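PDB 5CL2: sporulation-control protein spo0M from Bacillus subtilis, which controls expression of the spo0A gene and is required for cells to pass the morphological stage 0 of sporulation. Local coordinates for residues G8-E17 / G29-Q40; I42-Y53 / Y65-S76. All coordinates share one frame; numbering follows the deposited sequence.

How the contacts relate
Contact 1 comes first along the chain and closes before contact 2 opens: strand 26-34 ends, a short loop follows, and strand 40-57 starts the hairpin of contact 2. Contact 1 lies in the antiparallel sheet 11-16, 26-34, 84-92, whereas contact 2 belongs to a mixed sheet and pairs its strand 40-57 with an outermost strand, 60-79. The two centres are about 16 Å apart, and the sheets meet through aliphatic side chains, with Val33 CG2 3.7 Å from Ile45 CD1. Together they build part of an arrestin-like beta sandwich, in keeping with the family's clan, and the inner faces of both contacts supply part of its core.

Contact 1 of 2, residues G8-E17 / G29-Q40; sequences GAAKVDTILE and GTVHVKGGKIAQ. With NA (sodium ion), chain C.
Val12 and Thr14 face Val33 and Val31 across an antiparallel strand pair, 11-16 against 29-34, at the edge of one sheet of the arrestin-like sandwich. The tight side is the one turned to the other sheet. There a chi1 of 62° puts Val12 CG1 between N and the carbonyl carbon and leaves CG2 anti to N, where it meets Val31 CG1 at 3.7 Å, while Val31 and Val33 also pack on Ile45. Thr14 brings OG1 to 3.8 Å from Val31 CG2, and that hydroxyl is hydrogen-bonded to Thr110. Gly29 lets the strands close in: a side chain there would run into Ile15 O.

The other side, carrying Lys11, Asp13, Ile15, His32 and Lys34, is looser and more open to solvent. Ile15 CD1 meets His32 CD2 at 3.6 Å, approaching the ring obliquely, and Thr30 CG2 lies over one face near the rim. A serine in place of His32 would probably leave Ile15 CD1 without the ring it rests against on strand 29-34. Lys11 lays CD 3.9 Å from Lys34 CB, while Lys34 carries its amine away to a salt bridge with Glu84 and a bond to Gly82 O.

Six backbone hydrogen bonds, two for each of three residue pairs, hold the ladder; beyond it, Lys37 N donates to Gly8 O. Thr14 O, a carbonyl that makes no ladder bond to strand 29-34, binds the sodium at 2.6 Å, alongside Asp122, Asp124 and a water.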
loop_
_atom_site.group_PDB
_atom_site.type_symbol
_atom_site.label_atom_id
_atom_site.label_comp_id
_atom_site.label_asym_id
_atom_site.label_seq_id
_atom_site.Cartn_x
_atom_site.Cartn_y
_atom_site.Cartn_z
ATOM N N GLY A 8 -0.759 -42.948 7.453
ATOM C CA GLY A 8 0.471 -42.883 8.228
ATOM C C GLY A 8 1.430 -41.823 7.681
ATOM O O GLY A 8 2.646 -41.935 7.864
ATOM N N ALA A 9 0.884 -40.828 6.973
ATOM C CA ALA A 9 1.644 -39.757 6.279
ATOM C C ALA A 9 2.156 -38.588 7.146
ATOM O O ALA A 9 1.727 -38.407 8.294
ATOM C CB ALA A 9 0.812 -39.204 5.139
ATOM N N ALA A 10 3.052 -37.779 6.575
ATOM C CA ALA A 10 3.633 -36.647 7.311
ATOM C C ALA A 10 2.548 -35.646 7.699
ATOM O O ALA A 10 1.610 -35.400 6.945
ATOM C CB ALA A 10 4.718 -35.962 6.493
ATOM N N LYS A 11 2.663 -35.115 8.912
ATOM C CA LYS A 11 1.601 -34.313 9.507
ATOM C C LYS A 11 2.091 -32.932 9.993
ATOM O O LYS A 11 3.197 -32.796 10.521
ATOM C CB LYS A 11 0.984 -35.112 10.671
ATOM C CG LYS A 11 0.699 -34.291 11.924
ATOM C CD LYS A 11 0.558 -35.147 13.194
ATOM C CE LYS A 11 0.305 -34.213 14.384
ATOM N NZ LYS A 11 1.430 -33.216 14.593
ATOM N N VAL A 12 1.278 -31.902 9.809
ATOM C CA VAL A 12 1.643 -30.594 10.309
ATOM C C VAL A 12 0.510 -30.024 11.156
ATOM O O VAL A 12 -0.648 -30.193 10.835
ATOM C CB VAL A 12 2.033 -29.624 9.154
ATOM C CG1 VAL A 12 0.874 -29.396 8.202
ATOM C CG2 VAL A 12 2.572 -28.343 9.725
ATOM N N ASP A 13 0.855 -29.412 12.279
ATOM C CA ASP A 13 -0.119 -28.836 13.186
ATOM C C ASP A 13 0.418 -27.507 13.728
ATOM O O ASP A 13 1.409 -27.506 14.434
ATOM C CB ASP A 13 -0.395 -29.831 14.328
ATOM C CG ASP A 13 -1.544 -29.410 15.228
ATOM O OD1 ASP A 13 -2.380 -28.579 14.807
ATOM O OD2 ASP A 13 -1.619 -29.934 16.362
ATOM N N THR A 14 -0.251 -26.388 13.447
ATOM C CA THR A 14 0.215 -25.089 13.936
ATOM C C THR A 14 -0.610 -24.696 15.150
ATOM O O THR A 14 -1.827 -24.838 15.148
ATOM C CB THR A 14 0.118 -23.985 12.861
ATOM O OG1 THR A 14 1.007 -24.272 11.781
ATOM C CG2 THR A 14 0.487 -22.628 13.441
ATOM N N ILE A 15 0.044 -24.201 16.191
ATOM C CA ILE A 15 -0.662 -23.817 17.405
ATOM C C ILE A 15 -0.212 -22.420 17.811
ATOM O O ILE A 15 0.969 -22.191 18.086
ATOM C CB ILE A 15 -0.404 -24.850 18.566
ATOM C CG1 ILE A 15 -0.725 -26.274 18.106
ATOM C CG2 ILE A 15 -1.192 -24.496 19.829
ATOM C CD1 ILE A 15 -0.218 -27.364 19.055
ATOM N N LEU A 16 -1.144 -21.473 17.766
ATOM C CA LEU A 16 -0.909 -20.110 18.214
ATOM C C LEU A 16 -1.082 -20.020 19.717
ATOM O O LEU A 16 -1.808 -20.819 20.287
ATOM C CB LEU A 16 -1.869 -19.151 17.515
ATOM C CG LEU A 16 -2.023 -19.429 16.021
ATOM C CD1 LEU A 16 -3.230 -18.676 15.488
ATOM C CD2 LEU A 16 -0.748 -19.092 15.241
ATOM N N GLU A 17 -0.459 -19.044 20.370
ATOM C CA GLU A 17 -0.639 -18.950 21.812
ATOM C C GLU A 17 -1.993 -18.337 22.150
ATOM O O GLU A 17 -2.598 -18.717 23.155
ATOM C CB GLU A 17 0.469 -18.114 22.460
ATOM C CG GLU A 17 1.854 -18.709 22.414
ATOM C CD GLU A 17 2.895 -17.751 22.990
ATOM O OE1 GLU A 17 2.493 -16.673 23.501
ATOM O OE2 GLU A 17 4.104 -18.097 22.981
ATOM N N GLY A 29 3.665 -18.431 18.042
ATOM C CA GLY A 29 3.173 -19.796 18.034
ATOM C C GLY A 29 4.247 -20.784 17.684
ATOM O O GLY A 29 5.437 -20.463 17.668
ATOM N N THR A 30 3.815 -22.002 17.405
ATOM C CA THR A 30 4.730 -23.057 17.049
ATOM C C THR A 30 4.136 -23.870 15.927
ATOM O O THR A 30 2.963 -24.197 15.963
ATOM C CB THR A 30 5.030 -23.957 18.267
ATOM O OG1 THR A 30 5.675 -23.178 19.281
ATOM C CG2 THR A 30 5.917 -25.134 17.883
ATOM N N VAL A 31 4.940 -24.170 14.918
ATOM C CA VAL A 31 4.569 -25.173 13.925
ATOM C C VAL A 31 5.115 -26.561 14.363
ATOM O O VAL A 31 6.320 -26.742 14.483
ATOM C CB VAL A 31 5.134 -24.825 12.537
ATOM C CG1 VAL A 31 4.689 -25.850 11.501
ATOM C CG2 VAL A 31 4.714 -23.399 12.112
ATOM N N HIS A 32 4.235 -27.526 14.610
ATOM C CA HIS A 32 4.650 -28.905 14.910
ATOM C C HIS A 32 4.584 -29.787 13.675
ATOM O O HIS A 32 3.578 -29.803 12.965
ATOM C CB HIS A 32 3.788 -29.498 16.011
ATOM C CG HIS A 32 3.841 -28.714 17.285
ATOM N ND1 HIS A 32 4.800 -28.923 18.245
ATOM C CD2 HIS A 32 3.063 -27.702 17.732
ATOM C CE1 HIS A 32 4.602 -28.082 19.248
ATOM N NE2 HIS A 32 3.551 -27.328 18.956
ATOM N N VAL A 33 5.669 -30.502 13.405
ATOM C CA VAL A 33 5.716 -31.382 12.248
ATOM C C VAL A 33 6.035 -32.816 12.727
ATOM O O VAL A 33 6.861 -33.010 13.624
ATOM C CB VAL A 33 6.755 -30.891 11.229
ATOM C CG1 VAL A 33 6.590 -31.613 9.923
ATOM C CG2 VAL A 33 6.583 -29.404 10.985
ATOM N N LYS A 34 5.344 -33.809 12.177
ATOM C CA LYS A 34 5.597 -35.206 12.527
ATOM C C LYS A 34 5.821 -36.016 11.254
ATOM O O LYS A 34 5.015 -35.958 10.331
ATOM C CB LYS A 34 4.449 -35.794 13.358
ATOM C CG LYS A 34 4.679 -37.274 13.825
ATOM C CD LYS A 34 3.592 -37.728 14.833
ATOM C CE LYS A 34 3.975 -39.022 15.586
ATOM N NZ LYS A 34 5.370 -39.057 16.112
ATOM N N GLY A 35 6.931 -36.745 11.175
ATOM C CA GLY A 35 7.221 -37.439 9.934
ATOM C C GLY A 35 6.230 -38.563 9.727
ATOM O O GLY A 35 5.625 -39.057 10.680
ATOM N N GLY A 36 6.045 -38.971 8.480
ATOM C CA GLY A 36 5.141 -40.063 8.228
ATOM C C GLY A 36 5.922 -41.359 8.281
ATOM O O GLY A 36 6.989 -41.426 8.875
ATOM N N LYS A 37 5.382 -42.390 7.651
ATOM C CA LYS A 37 6.005 -43.706 7.623
ATOM C C LYS A 37 7.356 -43.707 6.902
ATOM O O LYS A 37 8.273 -44.441 7.284
ATOM C CB LYS A 37 5.048 -44.720 7.006
ATOM C CG LYS A 37 3.877 -45.069 7.945
ATOM C CD LYS A 37 3.830 -46.561 8.267
ATOM C CE LYS A 37 2.615 -46.946 9.115
ATOM N NZ LYS A 37 2.514 -48.436 9.350
ATOM N N ILE A 38 7.481 -42.868 5.875
ATOM C CA ILE A 38 8.694 -42.829 5.072
ATOM C C ILE A 38 9.348 -41.464 5.120
ATOM O O ILE A 38 8.660 -40.452 5.223
ATOM C CB ILE A 38 8.379 -43.161 3.596
ATOM C CG1 ILE A 38 7.294 -42.227 3.065
ATOM C CG2 ILE A 38 7.881 -44.584 3.471
ATOM C CD1 ILE A 38 6.952 -42.420 1.593
ATOM N N ALA A 39 10.674 -41.431 5.019
ATOM C CA ALA A 39 11.403 -40.202 5.288
ATOM C C ALA A 39 11.116 -39.217 4.162
ATOM O O ALA A 39 10.965 -39.601 3.000
ATOM C CB ALA A 39 12.885 -40.461 5.412
ATOM N N GLN A 40 10.935 -37.949 4.490
ATOM C CA GLN A 40 10.697 -37.005 3.404
ATOM C C GLN A 40 11.545 -35.759 3.490
ATOM O O GLN A 40 12.013 -35.371 4.568
ATOM C CB GLN A 40 9.220 -36.639 3.319
ATOM C CG GLN A 40 8.290 -37.829 3.189
ATOM C CD GLN A 40 6.852 -37.422 2.971
ATOM O OE1 GLN A 40 6.197 -36.948 3.894
ATOM N NE2 GLN A 40 6.349 -37.605 1.750
HETATM NA NA NA C . -3.835 -25.453 13.686
HETATM O O HOH W 1 -5.578 -25.982 12.883
#

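Contact 2 of 2, residues I42-Y53 / Y65-S76; sequences IRYIDLQLSTRY and YATIHSFRVTGS
Arg72 starts with CG opposite its backbone N (chi1 177°) and then bends at its second and third torsions, which folds the guanidinium back over Tyr44 and alongside Asp46. Tyr44, with CG between its backbone N and carbonyl carbon (chi1 64°), lays its ring flat against one face of that group. The planes are only 8° apart, and Arg72 NH2 sits over the middle of the ring, a cation-pi stack with CZ 3.8 Å from the ring centroid. Asp46 meets the guanidinium at its edge in a side-on, two-pronged salt bridge: Arg72 NE to Asp46 OD1 at 2.8 Å and Arg72 NH2 to Asp46 OD2 at 3.0 Å, both on the syn side of the carboxylate. Tyr44 OH is in turn bonded to Asp111.

The hairpin of strands 40-57 and 60-79 carries these groups, and two classic beta bulges interrupt its antiparallel pairing. At one, Ile68 N and His69 N both donate to Leu49 O, from the same face of its plane; at the other, Val73 and Thr74 both face Ile45. The opposite face of the hairpin is largely apolar. Leu47 CB lies 3.6 Å from Phe71 CE1, the two side chains running side by side, and Leu47 CG meets Val73 CG2 at the same distance. Leu49 CD2 lies 3.7 Å from Ile68 CG2. Phe87 and Phe89 of the facing sheet cover Ile45, Leu47 and Val73.

Far along the polar face, Ser50 OG gives a weak hydrogen bond to Tyr65 OH. Pinned by the carboxylate at its edge and the ring on one face, the Arg72 guanidinium is probably restrained from turning, and its charge is probably largely balanced by Asp46.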
loop_
_atom_site.group_PDB
_atom_site.type_symbol
_atom_site.label_atom_id
_atom_site.label_comp_id
_atom_site.label_asym_id
_atom_site.label_seq_id
_atom_site.Cartn_x
_atom_site.Cartn_y
_atom_site.Cartn_z
ATOM N N ILE A 42 11.598 -31.920 3.154
ATOM C CA ILE A 42 10.762 -30.747 3.251
ATOM C C ILE A 42 11.487 -29.492 2.734
ATOM O O ILE A 42 12.556 -29.142 3.224
ATOM C CB ILE A 42 10.297 -30.568 4.696
ATOM C CG1 ILE A 42 9.248 -31.661 4.993
ATOM C CG2 ILE A 42 9.747 -29.123 4.905
ATOM C CD1 ILE A 42 9.094 -32.047 6.446
ATOM N N ARG A 43 10.907 -28.819 1.742
ATOM C CA ARG A 43 11.568 -27.648 1.134
ATOM C C ARG A 43 11.477 -26.407 2.025
ATOM O O ARG A 43 12.464 -25.708 2.212
ATOM C CB ARG A 43 10.981 -27.389 -0.254
ATOM C CG ARG A 43 11.283 -28.567 -1.199
ATOM C CD ARG A 43 11.083 -28.265 -2.663
ATOM N NE ARG A 43 9.818 -27.580 -2.909
ATOM C CZ ARG A 43 9.571 -26.837 -3.984
ATOM N NH1 ARG A 43 10.509 -26.690 -4.914
ATOM N NH2 ARG A 43 8.382 -26.255 -4.133
ATOM N N TYR A 44 10.342 -26.199 2.677
ATOM C CA TYR A 44 10.189 -25.041 3.539
ATOM C C TYR A 44 8.867 -25.126 4.276
ATOM O O TYR A 44 7.979 -25.859 3.867
ATOM C CB TYR A 44 10.239 -23.713 2.707
ATOM C CG TYR A 44 9.095 -23.588 1.716
ATOM C CD1 TYR A 44 7.833 -23.161 2.135
ATOM C CD2 TYR A 44 9.265 -23.899 0.361
ATOM C CE1 TYR A 44 6.774 -23.053 1.247
ATOM C CE2 TYR A 44 8.190 -23.788 -0.549
ATOM C CZ TYR A 44 6.950 -23.362 -0.087
ATOM O OH TYR A 44 5.852 -23.251 -0.932
ATOM N N ILE A 45 8.733 -24.331 5.336
ATOM C CA ILE A 45 7.449 -24.098 5.973
ATOM C C ILE A 45 7.170 -22.583 5.993
ATOM O O ILE A 45 7.930 -21.805 6.611
ATOM C CB ILE A 45 7.404 -24.646 7.412
ATOM C CG1 ILE A 45 7.765 -26.140 7.447
ATOM C CG2 ILE A 45 6.031 -24.384 8.059
ATOM C CD1 ILE A 45 7.848 -26.675 8.854
ATOM N N ASP A 46 6.084 -22.196 5.315
ATOM C CA ASP A 46 5.600 -20.810 5.238
ATOM C C ASP A 46 4.317 -20.677 6.037
ATOM O O ASP A 46 3.545 -21.642 6.169
ATOM C CB ASP A 46 5.322 -20.368 3.782
ATOM C CG ASP A 46 6.600 -20.026 2.999
ATOM O OD1 ASP A 46 7.691 -19.936 3.606
ATOM O OD2 ASP A 46 6.523 -19.916 1.752
ATOM N N LEU A 47 4.122 -19.484 6.589
ATOM C CA LEU A 47 2.871 -19.068 7.209
ATOM C C LEU A 47 2.277 -17.946 6.364
ATOM O O LEU A 47 3.017 -17.096 5.855
ATOM C CB LEU A 47 3.096 -18.534 8.622
ATOM C CG LEU A 47 3.189 -19.551 9.757
ATOM C CD1 LEU A 47 2.746 -18.919 11.061
ATOM C CD2 LEU A 47 2.465 -20.855 9.443
ATOM N N GLN A 48 0.954 -17.933 6.232
ATOM C CA GLN A 48 0.265 -16.863 5.512
ATOM C C GLN A 48 -0.909 -16.365 6.308
ATOM O O GLN A 48 -1.726 -17.156 6.777
ATOM C CB GLN A 48 -0.256 -17.313 4.151
ATOM C CG GLN A 48 0.649 -18.226 3.387
ATOM C CD GLN A 48 0.740 -17.811 1.932
ATOM O OE1 GLN A 48 -0.262 -17.415 1.320
ATOM N NE2 GLN A 48 1.954 -17.881 1.370
ATOM N N LEU A 49 -1.020 -15.042 6.393
ATOM C CA LEU A 49 -2.188 -14.396 6.981
ATOM C C LEU A 49 -3.070 -13.986 5.804
ATOM O O LEU A 49 -2.607 -13.353 4.867
ATOM C CB LEU A 49 -1.780 -13.198 7.842
ATOM C CG LEU A 49 -2.828 -12.565 8.763
ATOM C CD1 LEU A 49 -3.094 -13.422 10.012
ATOM C CD2 LEU A 49 -2.421 -11.154 9.147
ATOM N N SER A 50 -4.327 -14.405 5.816
ATOM C CA SER A 50 -5.177 -14.116 4.678
ATOM C C SER A 50 -6.612 -13.815 5.051
ATOM O O SER A 50 -7.079 -14.089 6.159
ATOM C CB SER A 50 -5.177 -15.265 3.689
ATOM O OG SER A 50 -5.750 -16.393 4.300
ATOM N N THR A 51 -7.303 -13.205 4.103
ATOM C CA THR A 51 -8.711 -12.939 4.293
ATOM C C THR A 51 -9.346 -13.051 2.920
ATOM O O THR A 51 -8.705 -13.589 2.003
ATOM C CB THR A 51 -8.955 -11.563 4.962
ATOM O OG1 THR A 51 -10.329 -11.470 5.346
ATOM C CG2 THR A 51 -8.550 -10.409 4.056
ATOM N N ARG A 52 -10.616 -12.657 2.804
ATOM C CA ARG A 52 -11.308 -12.623 1.525
ATOM C C ARG A 52 -11.963 -11.252 1.340
ATOM O O ARG A 52 -12.281 -10.566 2.308
ATOM C CB ARG A 52 -12.385 -13.700 1.444
ATOM C CG ARG A 52 -12.131 -14.916 2.280
ATOM C CD ARG A 52 -13.411 -15.714 2.433
ATOM N NE ARG A 52 -14.475 -14.922 3.043
ATOM C CZ ARG A 52 -15.558 -15.441 3.615
ATOM N NH1 ARG A 52 -15.734 -16.761 3.649
ATOM N NH2 ARG A 52 -16.475 -14.638 4.143
ATOM N N TYR A 53 -12.176 -10.849 0.101
ATOM C CA TYR A 53 -12.868 -9.599 -0.122
ATOM C C TYR A 53 -13.834 -9.730 -1.273
ATOM O O TYR A 53 -13.697 -10.633 -2.110
ATOM C CB TYR A 53 -11.883 -8.453 -0.346
ATOM C CG TYR A 53 -11.086 -8.486 -1.629
ATOM C CD1 TYR A 53 -9.925 -9.246 -1.745
ATOM C CD2 TYR A 53 -11.478 -7.718 -2.719
ATOM C CE1 TYR A 53 -9.185 -9.244 -2.930
ATOM C CE2 TYR A 53 -10.754 -7.699 -3.893
ATOM C CZ TYR A 53 -9.614 -8.449 -4.003
ATOM O OH TYR A 53 -8.930 -8.397 -5.199
ATOM N N TYR A 65 -9.762 -14.548 -2.487
ATOM C CA TYR A 65 -8.774 -14.782 -1.442
ATOM C C TYR A 65 -7.651 -13.743 -1.552
ATOM O O TYR A 65 -7.245 -13.345 -2.659
ATOM C CB TYR A 65 -8.245 -16.224 -1.591
ATOM C CG TYR A 65 -7.192 -16.701 -0.613
ATOM C CD1 TYR A 65 -7.552 -17.284 0.593
ATOM C CD2 TYR A 65 -5.828 -16.610 -0.916
ATOM C CE1 TYR A 65 -6.578 -17.759 1.492
ATOM C CE2 TYR A 65 -4.844 -17.071 -0.021
ATOM C CZ TYR A 65 -5.233 -17.648 1.182
ATOM O OH TYR A 65 -4.288 -18.120 2.083
ATOM N N ALA A 66 -7.148 -13.289 -0.411
ATOM C CA ALA A 66 -6.108 -12.254 -0.424
ATOM C C ALA A 66 -5.101 -12.462 0.685
ATOM O O ALA A 66 -5.488 -12.709 1.834
ATOM C CB ALA A 66 -6.730 -10.877 -0.298
ATOM N N THR A 67 -3.822 -12.308 0.354
ATOM C CA THR A 67 -2.757 -12.521 1.325
ATOM C C THR A 67 -2.378 -11.231 2.032
ATOM O O THR A 67 -1.919 -10.285 1.403
ATOM C CB THR A 67 -1.522 -13.141 0.628
ATOM O OG1 THR A 67 -1.891 -14.409 0.067
ATOM C CG2 THR A 67 -0.381 -13.341 1.602
ATOM N N ILE A 68 -2.576 -11.188 3.346
ATOM C CA ILE A 68 -2.256 -10.005 4.152
ATOM C C ILE A 68 -0.775 -9.935 4.515
ATOM O O ILE A 68 -0.154 -8.851 4.568
ATOM C CB ILE A 68 -3.084 -9.991 5.442
ATOM C CG1 ILE A 68 -4.566 -9.860 5.122
ATOM C CG2 ILE A 68 -2.693 -8.847 6.328
ATOM C CD1 ILE A 68 -5.461 -10.166 6.311
ATOM N N HIS A 69 -0.217 -11.096 4.836
ATOM C CA HIS A 69 1.187 -11.180 5.215
ATOM C C HIS A 69 1.700 -12.564 4.929
ATOM O O HIS A 69 0.949 -13.540 5.011
ATOM C CB HIS A 69 1.363 -10.837 6.679
ATOM C CG HIS A 69 2.782 -10.893 7.153
ATOM N ND1 HIS A 69 3.754 -10.058 6.638
ATOM C CD2 HIS A 69 3.372 -11.635 8.095
ATOM C CE1 HIS A 69 4.898 -10.301 7.256
ATOM N NE2 HIS A 69 4.699 -11.262 8.143
ATOM N N SER A 70 2.978 -12.668 4.608
ATOM C CA SER A 70 3.559 -13.963 4.311
ATOM C C SER A 70 5.010 -13.939 4.757
ATOM O O SER A 70 5.653 -12.908 4.641
ATOM C CB SER A 70 3.420 -14.266 2.819
ATOM O OG SER A 70 3.997 -15.504 2.499
ATOM N N PHE A 71 5.499 -15.040 5.338
ATOM C CA PHE A 71 6.914 -15.182 5.682
ATOM C C PHE A 71 7.318 -16.658 5.846
ATOM O O PHE A 71 6.465 -17.529 6.039
ATOM C CB PHE A 71 7.241 -14.403 6.963
ATOM C CG PHE A 71 6.791 -15.083 8.212
ATOM C CD1 PHE A 71 5.463 -15.043 8.591
ATOM C CD2 PHE A 71 7.699 -15.775 9.005
ATOM C CE1 PHE A 71 5.043 -15.683 9.753
ATOM C CE2 PHE A 71 7.292 -16.411 10.166
ATOM C CZ PHE A 71 5.959 -16.376 10.539
ATOM N N ARG A 72 8.620 -16.933 5.797
ATOM C CA ARG A 72 9.108 -18.323 5.872
ATOM C C ARG A 72 9.448 -18.754 7.295
ATOM O O ARG A 72 10.313 -18.172 7.936
ATOM C CB ARG A 72 10.324 -18.499 4.965
ATOM C CG ARG A 72 10.975 -19.887 5.017
ATOM C CD ARG A 72 11.443 -20.287 3.629
ATOM N NE ARG A 72 10.300 -20.268 2.722
ATOM C CZ ARG A 72 10.349 -20.501 1.417
ATOM N NH1 ARG A 72 11.504 -20.731 0.814
ATOM N NH2 ARG A 72 9.229 -20.473 0.717
ATOM N N VAL A 73 8.762 -19.774 7.798
ATOM C CA VAL A 73 9.060 -20.246 9.151
ATOM C C VAL A 73 10.391 -20.997 9.129
ATOM O O VAL A 73 11.256 -20.778 9.979
ATOM C CB VAL A 73 7.944 -21.135 9.716
ATOM C CG1 VAL A 73 8.382 -21.773 11.031
ATOM C CG2 VAL A 73 6.664 -20.328 9.904
ATOM N N THR A 74 10.578 -21.868 8.153
ATOM C CA THR A 74 11.862 -22.544 8.111
ATOM C C THR A 74 12.172 -22.988 6.702
ATOM O O THR A 74 11.274 -23.099 5.876
ATOM C CB THR A 74 11.932 -23.782 9.117
ATOM O OG1 THR A 74 13.290 -24.215 9.260
ATOM C CG2 THR A 74 11.126 -24.967 8.645
ATOM N N GLY A 75 13.448 -23.255 6.452
ATOM C CA GLY A 75 13.900 -23.726 5.166
ATOM C C GLY A 75 13.971 -25.243 5.170
ATOM O O GLY A 75 13.458 -25.907 6.068
ATOM N N SER A 76 14.609 -25.774 4.135
ATOM C CA SER A 76 14.685 -27.187 3.858
ATOM C C SER A 76 15.326 -28.054 4.972
ATOM O O SER A 76 16.258 -27.623 5.659
ATOM C CB SER A 76 15.424 -27.365 2.531
ATOM O OG SER A 76 16.794 -27.052 2.682
#